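Local coordinates for cytochrome P450 268A2 Cyp268A2 (PDB 6BLD), which is a haem-containing member of the cytochrome P450 family from Mycobacterium marinum, with a largely helical fold, at residues A[316-321]-A[325-330]. Residues are numbered along the deposited sequence; the frame is centred on the assembly and turned at random.
Sequences AADFEL and LIRAGE
F319 and I326 form the antiparallel hydrogen-bonded pair of a short beta hairpin, with E320 opposite L325 as the non-hydrogen-bonded pair next to the turn: F319 N reaches I326 O at 2.9 Å, and I326 N returns to F319 O at 2.7 Å. Beside the hydrogen-bonded pair, D318 CA also approaches I326 O, at 3.2 Å, as a CA-H...O contact. Beyond the paired residues, at the open end of the hairpin, the D318 side chain bridges to the other segment. With CG beside its own backbone N (chi1 -68°), the carboxylate swings across to the opposing chain, where OD1 accepts the A328 backbone N-H at 3.0 Å, nearly along the C-O axis. The other oxygen, OD2, lies at the edge of the R327 guanidinium, in its plane, and forms a weak salt bridge with NH1 at 3.4 Å; the two flat groups are turned 66° against each other. L325 CD2 lies over one face of the guanidinium, offset toward its rim. On the other side of the hairpin, I326 CD1 lies alongside L321, 3.9 Å from its CB, while W62 and F80 border I326 and helix 67-75 borders L321. A type II turn from R327 to E330 follows, and R327 N donates to E330 OE1 at 2.9 Å, from above the carboxylate plane. E330 also bonds W62 and S7 and pairs with R9, so the turn is tied to the neighbouring sheet and the N-terminal segment. The chemistry thus divides by side: an exposed, probably solvent-weakened D318–R327 pair outside, and apolar contacts of I326 and L321 inside, seating the hairpin on the P450 beta region.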
loop_
_atom_site.group_PDB
_atom_site.type_symbol
_atom_site.label_atom_id
_atom_site.label_comp_id
_atom_site.label_asym_id
_atom_site.label_seq_id
_atom_site.Cartn_x
_atom_site.Cartn_y
_atom_site.Cartn_z
ATOM N N ALA A 316 -1.619 23.840 1.605
ATOM C CA ALA A 316 -2.635 24.863 1.397
ATOM C C ALA A 316 -2.185 26.231 1.884
ATOM O O ALA A 316 -2.757 27.244 1.466
ATOM C CB ALA A 316 -3.936 24.470 2.100
ATOM N N ALA A 317 -1.180 26.279 2.753
ATOM C CA ALA A 317 -0.666 27.529 3.286
ATOM C C ALA A 317 0.792 27.322 3.667
ATOM O O ALA A 317 1.289 26.194 3.714
ATOM C CB ALA A 317 -1.486 28.005 4.490
ATOM N N ASP A 318 1.477 28.431 3.934
ATOM C CA ASP A 318 2.862 28.360 4.375
ATOM C C ASP A 318 2.952 27.625 5.706
ATOM O O ASP A 318 2.176 27.891 6.629
ATOM C CB ASP A 318 3.451 29.765 4.499
ATOM C CG ASP A 318 3.610 30.451 3.156
ATOM O OD1 ASP A 318 3.299 29.822 2.121
ATOM O OD2 ASP A 318 4.046 31.620 3.136
ATOM N N PHE A 319 3.897 26.693 5.802
ATOM C CA PHE A 319 4.040 25.864 6.990
ATOM C C PHE A 319 5.512 25.600 7.262
ATOM O O PHE A 319 6.260 25.230 6.352
ATOM C CB PHE A 319 3.287 24.538 6.832
ATOM C CG PHE A 319 3.109 23.784 8.118
ATOM C CD1 PHE A 319 4.061 22.871 8.539
ATOM C CD2 PHE A 319 1.990 23.989 8.907
ATOM C CE1 PHE A 319 3.899 22.175 9.723
ATOM C CE2 PHE A 319 1.822 23.295 10.091
ATOM C CZ PHE A 319 2.778 22.388 10.499
ATOM N N GLU A 320 5.913 25.774 8.516
ATOM C CA GLU A 320 7.287 25.540 8.939
ATOM C C GLU A 320 7.434 24.094 9.400
ATOM O O GLU A 320 6.765 23.668 10.348
ATOM C CB GLU A 320 7.664 26.509 10.058
ATOM C CG GLU A 320 9.065 26.335 10.601
ATOM C CD GLU A 320 9.464 27.475 11.512
ATOM O OE1 GLU A 320 9.056 27.465 12.694
ATOM O OE2 GLU A 320 10.174 28.386 11.044
ATOM N N LEU A 321 8.304 23.341 8.729
ATOM C CA LEU A 321 8.526 21.937 9.052
ATOM C C LEU A 321 10.002 21.611 8.891
ATOM O O LEU A 321 10.586 21.875 7.835
ATOM C CB LEU A 321 7.682 21.022 8.158
ATOM C CG LEU A 321 7.682 19.539 8.533
ATOM C CD1 LEU A 321 6.819 19.301 9.763
ATOM C CD2 LEU A 321 7.205 18.697 7.366
ATOM N N LEU A 325 10.523 26.461 5.486
ATOM C CA LEU A 325 9.218 27.079 5.260
ATOM C C LEU A 325 8.636 26.522 3.968
ATOM O O LEU A 325 8.965 26.982 2.872
ATOM C CB LEU A 325 9.342 28.597 5.207
ATOM C CG LEU A 325 8.028 29.361 5.028
ATOM C CD1 LEU A 325 7.089 29.099 6.196
ATOM C CD2 LEU A 325 8.290 30.852 4.869
ATOM N N ILE A 326 7.770 25.518 4.095
ATOM C CA ILE A 326 7.041 25.009 2.942
ATOM C C ILE A 326 6.040 26.063 2.489
ATOM O O ILE A 326 5.283 26.611 3.301
ATOM C CB ILE A 326 6.345 23.684 3.284
ATOM C CG1 ILE A 326 7.375 22.635 3.711
ATOM C CG2 ILE A 326 5.527 23.188 2.102
ATOM C CD1 ILE A 326 6.769 21.415 4.368
ATOM N N ARG A 327 6.038 26.360 1.195
ATOM C CA ARG A 327 5.165 27.389 0.654
ATOM C C ARG A 327 3.835 26.794 0.205
ATOM O O ARG A 327 3.731 25.606 -0.110
ATOM C CB ARG A 327 5.839 28.105 -0.518
ATOM C CG ARG A 327 7.180 28.724 -0.173
ATOM C CD ARG A 327 7.018 29.892 0.784
ATOM N NE ARG A 327 8.185 30.768 0.770
ATOM C CZ ARG A 327 8.235 31.956 1.362
ATOM N NH1 ARG A 327 7.179 32.416 2.019
ATOM N NH2 ARG A 327 9.341 32.685 1.298
ATOM N N ALA A 328 2.812 27.646 0.180
ATOM C CA ALA A 328 1.491 27.224 -0.265
ATOM C C ALA A 328 1.542 26.756 -1.714
ATOM O O ALA A 328 2.124 27.422 -2.575
ATOM C CB ALA A 328 0.492 28.372 -0.115
ATOM N N GLY A 329 0.935 25.601 -1.976
ATOM C CA GLY A 329 0.921 25.024 -3.302
ATOM C C GLY A 329 2.071 24.091 -3.614
ATOM O O GLY A 329 2.082 23.491 -4.696
ATOM N N GLU A 330 3.034 23.944 -2.710
ATOM C CA GLU A 330 4.186 23.089 -2.950
ATOM C C GLU A 330 3.880 21.650 -2.548
ATOM O O GLU A 330 3.108 21.393 -1.620
ATOM C CB GLU A 330 5.409 23.604 -2.188
ATOM C CG GLU A 330 5.907 24.957 -2.688
ATOM C CD GLU A 330 7.264 25.338 -2.122
ATOM O OE1 GLU A 330 7.512 25.075 -0.927
ATOM O OE2 GLU A 330 8.080 25.915 -2.873
#